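Local coordinates for pantothenate kinase (Coxiella burnetii, PDB 3TQC), which phosphorylates pantothenate at the expense of ATP, the first step in the biosynthesis of coenzyme A, at residues E57-L62 and S106-V111; R64-Y69 and Y93-A98. All blocks are in the same frame, centred on the assembly; numbering follows the deposited sequence.

Contact 1 of 2, residues E57-L62 and S106-V111; sequences EIYLPL and STTSRV. With ADP (adenosine-5'-diphosphate), chain D.
Tyr-59, on helix 52-84, reaches Val-111 and Thr-108 on helix 105-116 with successive parts of one side chain. Its CB lies 3.5 Å from Val-111 CG1, and CG follows at 3.8 Å from that same methyl. Further out, CE1 meets Thr-108 CG2 at 3.9 Å. At the tip, OH comes within 4.1 Å of ADP N6, near the adenine but too far for a bond. Both methyls approach the ring obliquely, and the side chains of Val-111 and Thr-108 each cross that of Tyr-59 at roughly a right angle. Chi1 of -63° sets the tyrosine CG opposite its own carbonyl carbon. Ile-58 CG2 sits over one face of the ring, 4.2 Å above its centre. Thr-108 divides its roles: CG2, trans to the backbone N, serves the ring, whereas OG1 is hydrogen-bonded to Gly-104 O, four residues back, just ahead of the helix.

Just before Thr-108, at the start of the helix, the backbone N atoms of Ser-106 and Thr-107 grip separate phosphates. Ser-106 N donates to ADP O1B at 2.8 Å (155°), and ADP O1A receives two bonds from Thr-107, one from N (158°) and one from OG1 at 2.8 Å. Lys-105 NZ, Arg-247 NH1 and the backbone N atoms of Ala-102 and Gly-104 also bond to ADP, as expected of a Walker A P-loop leading into its helix in a P-loop kinase.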
loop_
_atom_site.group_PDB
_atom_site.type_symbol
_atom_site.label_atom_id
_atom_site.label_comp_id
_atom_site.label_asym_id
_atom_site.label_seq_id
_atom_site.Cartn_x
_atom_site.Cartn_y
_atom_site.Cartn_z
ATOM N N GLU B 57 16.232 -12.440 -21.594
ATOM C CA GLU B 57 14.924 -13.070 -21.670
ATOM C C GLU B 57 14.010 -12.611 -20.540
ATOM O O GLU B 57 12.821 -12.471 -20.757
ATOM C CB GLU B 57 15.043 -14.603 -21.674
ATOM C CG GLU B 57 15.555 -15.211 -22.989
ATOM C CD GLU B 57 15.716 -16.741 -22.915
ATOM O OE1 GLU B 57 15.311 -17.339 -21.887
ATOM O OE2 GLU B 57 16.244 -17.346 -23.871
ATOM N N ILE B 58 14.555 -12.348 -19.360
ATOM C CA ILE B 58 13.731 -11.976 -18.210
ATOM C C ILE B 58 13.856 -10.503 -17.840
ATOM O O ILE B 58 12.872 -9.773 -17.862
ATOM C CB ILE B 58 14.071 -12.824 -16.977
ATOM C CG1 ILE B 58 13.924 -14.321 -17.281
ATOM C CG2 ILE B 58 13.158 -12.461 -15.823
ATOM C CD1 ILE B 58 12.487 -14.753 -17.472
ATOM N N TYR B 59 15.065 -10.055 -17.518
ATOM C CA TYR B 59 15.244 -8.719 -16.926
ATOM C C TYR B 59 15.053 -7.557 -17.882
ATOM O O TYR B 59 14.532 -6.511 -17.492
ATOM C CB TYR B 59 16.585 -8.646 -16.185
ATOM C CG TYR B 59 16.553 -9.635 -15.051
ATOM C CD1 TYR B 59 15.817 -9.364 -13.918
ATOM C CD2 TYR B 59 17.178 -10.875 -15.152
ATOM C CE1 TYR B 59 15.731 -10.270 -12.889
ATOM C CE2 TYR B 59 17.100 -11.787 -14.124
ATOM C CZ TYR B 59 16.369 -11.474 -12.993
ATOM O OH TYR B 59 16.275 -12.364 -11.959
ATOM N N LEU B 60 15.435 -7.743 -19.137
ATOM C CA LEU B 60 15.188 -6.725 -20.136
ATOM C C LEU B 60 13.681 -6.489 -20.319
ATOM O O LEU B 60 13.222 -5.371 -20.159
ATOM C CB LEU B 60 15.880 -7.055 -21.450
ATOM C CG LEU B 60 15.663 -6.031 -22.571
ATOM C CD1 LEU B 60 15.914 -4.615 -22.063
ATOM C CD2 LEU B 60 16.561 -6.351 -23.759
ATOM N N PRO B 61 12.904 -7.541 -20.625
ATOM C CA PRO B 61 11.459 -7.277 -20.727
ATOM C C PRO B 61 10.816 -6.852 -19.398
ATOM O O PRO B 61 9.852 -6.081 -19.400
ATOM C CB PRO B 61 10.869 -8.605 -21.225
ATOM C CG PRO B 61 11.964 -9.615 -21.114
ATOM C CD PRO B 61 13.268 -8.878 -21.115
ATOM N N LEU B 62 11.343 -7.351 -18.278
ATOM C CA LEU B 62 10.870 -6.907 -16.979
ATOM C C LEU B 62 11.085 -5.408 -16.880
ATOM O O LEU B 62 10.188 -4.686 -16.471
ATOM C CB LEU B 62 11.569 -7.645 -15.830
ATOM C CG LEU B 62 11.251 -7.137 -14.420
ATOM C CD1 LEU B 62 9.748 -6.993 -14.216
ATOM C CD2 LEU B 62 11.868 -8.027 -13.322
ATOM N N SER B 106 19.745 -7.903 -4.284
ATOM C CA SER B 106 20.827 -6.993 -4.644
ATOM C C SER B 106 21.259 -7.202 -6.097
ATOM O O SER B 106 21.527 -6.255 -6.829
ATOM C CB SER B 106 22.025 -7.215 -3.724
ATOM O OG SER B 106 23.226 -6.988 -4.423
ATOM N N THR B 107 21.323 -8.451 -6.520
ATOM C CA THR B 107 21.601 -8.747 -7.916
ATOM C C THR B 107 20.493 -8.209 -8.821
ATOM O O THR B 107 20.768 -7.622 -9.859
ATOM C CB THR B 107 21.760 -10.254 -8.117
ATOM O OG1 THR B 107 22.750 -10.758 -7.196
ATOM C CG2 THR B 107 22.149 -10.573 -9.562
ATOM N N THR B 108 19.244 -8.386 -8.412
ATOM C CA THR B 108 18.095 -7.960 -9.215
ATOM C C THR B 108 18.068 -6.437 -9.350
ATOM O O THR B 108 17.846 -5.897 -10.442
ATOM C CB THR B 108 16.760 -8.477 -8.621
ATOM O OG1 THR B 108 16.842 -9.881 -8.444
ATOM C CG2 THR B 108 15.583 -8.204 -9.542
ATOM N N SER B 109 18.320 -5.752 -8.242
ATOM C CA SER B 109 18.266 -4.299 -8.239
ATOM C C SER B 109 19.366 -3.698 -9.120
ATOM O O SER B 109 19.143 -2.714 -9.797
ATOM C CB SER B 109 18.359 -3.756 -6.807
ATOM O OG SER B 109 19.719 -3.708 -6.401
ATOM N N ARG B 110 20.552 -4.295 -9.127
ATOM C CA ARG B 110 21.622 -3.782 -9.964
ATOM C C ARG B 110 21.326 -4.013 -11.449
ATOM O O ARG B 110 21.651 -3.179 -12.294
ATOM C CB ARG B 110 22.979 -4.374 -9.556
ATOM C CG ARG B 110 23.426 -3.867 -8.182
ATOM C CD ARG B 110 24.687 -4.559 -7.659
ATOM N NE ARG B 110 24.661 -4.669 -6.191
ATOM C CZ ARG B 110 25.702 -5.003 -5.428
ATOM N NH1 ARG B 110 26.895 -5.274 -5.965
ATOM N NH2 ARG B 110 25.546 -5.066 -4.108
ATOM N N VAL B 111 20.706 -5.139 -11.767
ATOM C CA VAL B 111 20.397 -5.428 -13.154
ATOM C C VAL B 111 19.322 -4.467 -13.657
ATOM O O VAL B 111 19.462 -3.884 -14.746
ATOM C CB VAL B 111 19.927 -6.857 -13.352
ATOM C CG1 VAL B 111 19.357 -7.033 -14.771
ATOM C CG2 VAL B 111 21.083 -7.797 -13.082
HETATM P PB ADP D . 20.417 -10.700 -1.592
HETATM O O1B ADP D . 20.782 -9.341 -2.100
HETATM O O2B ADP D . 18.935 -10.971 -1.626
HETATM O O3B ADP D . 21.046 -11.084 -0.272
HETATM P PA ADP D . 22.216 -11.440 -3.654
HETATM O O1A ADP D . 21.612 -10.523 -4.691
HETATM O O2A ADP D . 23.468 -11.070 -2.925
HETATM O O3A ADP D . 21.083 -11.784 -2.571
HETATM O "O5'" ADP D . 22.475 -12.851 -4.326
HETATM C "C5'" ADP D . 22.598 -14.024 -3.541
HETATM C "C4'" ADP D . 23.569 -14.982 -4.215
HETATM O "O4'" ADP D . 22.981 -15.536 -5.388
HETATM C "C3'" ADP D . 24.831 -14.286 -4.677
HETATM O "O3'" ADP D . 25.927 -15.186 -4.507
HETATM C "C2'" ADP D . 24.603 -13.969 -6.134
HETATM O "O2'" ADP D . 25.811 -14.024 -6.874
HETATM C "C1'" ADP D . 23.655 -15.068 -6.563
HETATM N N9 ADP D . 22.630 -14.640 -7.537
HETATM C C8 ADP D . 21.664 -13.741 -7.306
HETATM N N7 ADP D . 20.872 -13.597 -8.393
HETATM C C5 ADP D . 21.348 -14.423 -9.328
HETATM C C6 ADP D . 20.949 -14.745 -10.695
HETATM N N6 ADP D . 19.879 -14.109 -11.234
HETATM N N1 ADP D . 21.685 -15.661 -11.349
HETATM C C2 ADP D . 22.754 -16.275 -10.793
HETATM N N3 ADP D . 23.165 -16.020 -9.532
HETATM C C4 ADP D . 22.500 -15.115 -8.771
#

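Contact 2 of 2, residues R64-Y69 and Y93-A98; sequences RLLSFY and YIIGIA
Tyr-69 and Leu-66 of helix 52-84 meet Tyr-93 and Ile-95 of strand 93-99 in two separate patches, both buried. In the first, Tyr-93 brings its phenol oxygen against the root of the other tyrosine: OH is 3.4 Å from Tyr-69 CB. The same hydroxyl comes obliquely to the Tyr-69 ring, 3.7 Å from Tyr-69 CD1. Alongside, Tyr-93 CE1 passes 3.7 Å from Tyr-69 O. The two side chains run at a slant to each other; Tyr-69 starts toward the strand at CB, and its hydroxyl end turns off from it. A chi1 of -167° places the Tyr-93 ring trans to its backbone N and directs it at the helix. The second patch is a single methyl contact, Leu-66 CD1 to Ile-95 CD1 at 4.1 Å. Nearest CA pairs, Leu-66 with Ile-95 and Tyr-69 with Tyr-93, are each 8.8 Å apart, so the backbones stay apart and the meeting is left to side chains, with Tyr-69 O.

In the next shell, Phe-229 of the adjoining strand packs against Leu-66 and Tyr-93 and meets the Tyr-69 ring edge-to-face. Leu-112 and Leu-116, on helix 105-116, contact Leu-66 and Ile-95 respectively. Backbone bonds from Tyr-93 and Ile-95 to Val-200 fix the strand in its sheet, and Leu-76 of the second subunit packs on Tyr-69. This is the helix-on-sheet core of an alpha/beta P-loop kinase fold, with the long helix 52-84 lying between the central sheet and the partner subunit.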
loop_
_atom_site.group_PDB
_atom_site.type_symbol
_atom_site.label_atom_id
_atom_site.label_comp_id
_atom_site.label_asym_id
_atom_site.label_seq_id
_atom_site.Cartn_x
_atom_site.Cartn_y
_atom_site.Cartn_z
ATOM N N ARG B 64 11.276 -3.261 -19.310
ATOM C CA ARG B 64 10.312 -2.609 -20.194
ATOM C C ARG B 64 8.921 -2.553 -19.559
ATOM O O ARG B 64 8.245 -1.539 -19.666
ATOM C CB ARG B 64 10.247 -3.303 -21.555
ATOM C CG ARG B 64 9.242 -2.687 -22.560
ATOM C CD ARG B 64 9.699 -1.336 -23.044
ATOM N NE ARG B 64 8.689 -0.610 -23.813
ATOM C CZ ARG B 64 7.777 0.221 -23.308
ATOM N NH1 ARG B 64 7.668 0.434 -22.003
ATOM N NH2 ARG B 64 6.946 0.836 -24.126
ATOM N N LEU B 65 8.496 -3.630 -18.901
ATOM C CA LEU B 65 7.195 -3.638 -18.229
ATOM C C LEU B 65 7.187 -2.524 -17.201
ATOM O O LEU B 65 6.303 -1.694 -17.186
ATOM C CB LEU B 65 6.906 -4.988 -17.564
ATOM C CG LEU B 65 5.632 -5.060 -16.691
ATOM C CD1 LEU B 65 4.386 -5.013 -17.544
ATOM C CD2 LEU B 65 5.613 -6.292 -15.819
ATOM N N LEU B 66 8.217 -2.483 -16.372
ATOM C CA LEU B 66 8.335 -1.443 -15.363
ATOM C C LEU B 66 8.374 -0.050 -15.975
ATOM O O LEU B 66 7.825 0.884 -15.409
ATOM C CB LEU B 66 9.582 -1.671 -14.522
ATOM C CG LEU B 66 9.533 -2.942 -13.700
ATOM C CD1 LEU B 66 10.837 -3.147 -12.952
ATOM C CD2 LEU B 66 8.341 -2.808 -12.753
ATOM N N SER B 67 9.027 0.094 -17.122
ATOM C CA SER B 67 9.065 1.382 -17.787
ATOM C C SER B 67 7.641 1.864 -18.037
ATOM O O SER B 67 7.364 3.028 -17.852
ATOM C CB SER B 67 9.875 1.336 -19.091
ATOM O OG SER B 67 10.043 2.630 -19.647
ATOM N N PHE B 68 6.733 0.967 -18.422
ATOM C CA PHE B 68 5.332 1.375 -18.645
ATOM C C PHE B 68 4.774 2.062 -17.407
ATOM O O PHE B 68 4.103 3.094 -17.510
ATOM C CB PHE B 68 4.416 0.203 -18.991
ATOM C CG PHE B 68 4.518 -0.264 -20.409
ATOM C CD1 PHE B 68 3.955 0.463 -21.423
ATOM C CD2 PHE B 68 5.162 -1.456 -20.715
ATOM C CE1 PHE B 68 4.054 0.027 -22.739
ATOM C CE2 PHE B 68 5.251 -1.897 -22.002
ATOM C CZ PHE B 68 4.701 -1.157 -23.021
ATOM N N TYR B 69 5.044 1.482 -16.245
ATOM C CA TYR B 69 4.520 2.021 -14.990
ATOM C C TYR B 69 5.131 3.365 -14.673
ATOM O O TYR B 69 4.426 4.278 -14.279
ATOM C CB TYR B 69 4.759 1.066 -13.810
ATOM C CG TYR B 69 3.783 -0.073 -13.760
ATOM C CD1 TYR B 69 2.769 -0.105 -12.817
ATOM C CD2 TYR B 69 3.870 -1.132 -14.663
ATOM C CE1 TYR B 69 1.859 -1.163 -12.774
ATOM C CE2 TYR B 69 2.971 -2.192 -14.624
ATOM C CZ TYR B 69 1.959 -2.192 -13.686
ATOM O OH TYR B 69 1.056 -3.239 -13.652
ATOM N N TYR B 93 9.710 7.779 -9.022
ATOM C CA TYR B 93 8.968 6.550 -8.963
ATOM C C TYR B 93 9.841 5.567 -8.191
ATOM O O TYR B 93 11.005 5.418 -8.518
ATOM C CB TYR B 93 8.713 6.047 -10.377
ATOM C CG TYR B 93 7.692 4.957 -10.432
ATOM C CD1 TYR B 93 6.360 5.247 -10.635
ATOM C CD2 TYR B 93 8.061 3.622 -10.289
ATOM C CE1 TYR B 93 5.424 4.250 -10.679
ATOM C CE2 TYR B 93 7.137 2.627 -10.319
ATOM C CZ TYR B 93 5.816 2.939 -10.533
ATOM O OH TYR B 93 4.880 1.938 -10.570
ATOM N N ILE B 94 9.301 4.929 -7.160
ATOM C CA ILE B 94 10.096 4.035 -6.324
ATOM C C ILE B 94 9.607 2.611 -6.444
ATOM O O ILE B 94 8.435 2.333 -6.200
ATOM C CB ILE B 94 10.063 4.432 -4.855
ATOM C CG1 ILE B 94 10.525 5.885 -4.678
ATOM C CG2 ILE B 94 10.948 3.504 -4.054
ATOM C CD1 ILE B 94 10.958 6.221 -3.248
ATOM N N ILE B 95 10.519 1.718 -6.807
ATOM C CA ILE B 95 10.215 0.317 -6.991
ATOM C C ILE B 95 10.856 -0.470 -5.845
ATOM O O ILE B 95 12.060 -0.381 -5.628
ATOM C CB ILE B 95 10.770 -0.190 -8.326
ATOM C CG1 ILE B 95 10.102 0.536 -9.498
ATOM C CG2 ILE B 95 10.566 -1.699 -8.478
ATOM C CD1 ILE B 95 10.859 0.332 -10.848
ATOM N N GLY B 96 10.056 -1.236 -5.122
ATOM C CA GLY B 96 10.537 -2.006 -3.989
ATOM C C GLY B 96 10.980 -3.376 -4.440
ATOM O O GLY B 96 10.343 -3.983 -5.298
ATOM N N ILE B 97 12.097 -3.860 -3.898
ATOM C CA ILE B 97 12.501 -5.232 -4.132
ATOM C C ILE B 97 12.719 -5.915 -2.798
ATOM O O ILE B 97 13.578 -5.505 -2.009
ATOM C CB ILE B 97 13.760 -5.331 -4.962
ATOM C CG1 ILE B 97 13.594 -4.628 -6.304
ATOM C CG2 ILE B 97 14.102 -6.808 -5.237
ATOM C CD1 ILE B 97 14.802 -4.825 -7.174
ATOM N N ALA B 98 11.916 -6.939 -2.539
ATOM C CA ALA B 98 11.932 -7.656 -1.271
ATOM C C ALA B 98 12.225 -9.134 -1.541
ATOM O O ALA B 98 12.213 -9.580 -2.686
ATOM C CB ALA B 98 10.597 -7.494 -0.580
#

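How the contacts relate
Helix 52-84 supplies one segment to each contact: residues 57-62 in contact 1 face the P-loop helix, and residues 64-69 in contact 2 face strand 93-99 of the central sheet. The other two segments are consecutive elements, since strand 93-99 runs through the P-loop into helix 105-116. The centres lie 11 Å apart, yet the contacts touch: Ile-97 CD1 reaches Ser-109 CA at 3.7 Å and Thr-108 CG2 at 4.2 Å. While contact 1 includes part of the ADP pocket, contact 2 holds no residue of it; the side chain of Ile-95 is about 10 Å from that of Lys-105, whose NZ is hydrogen-bonded to ADP.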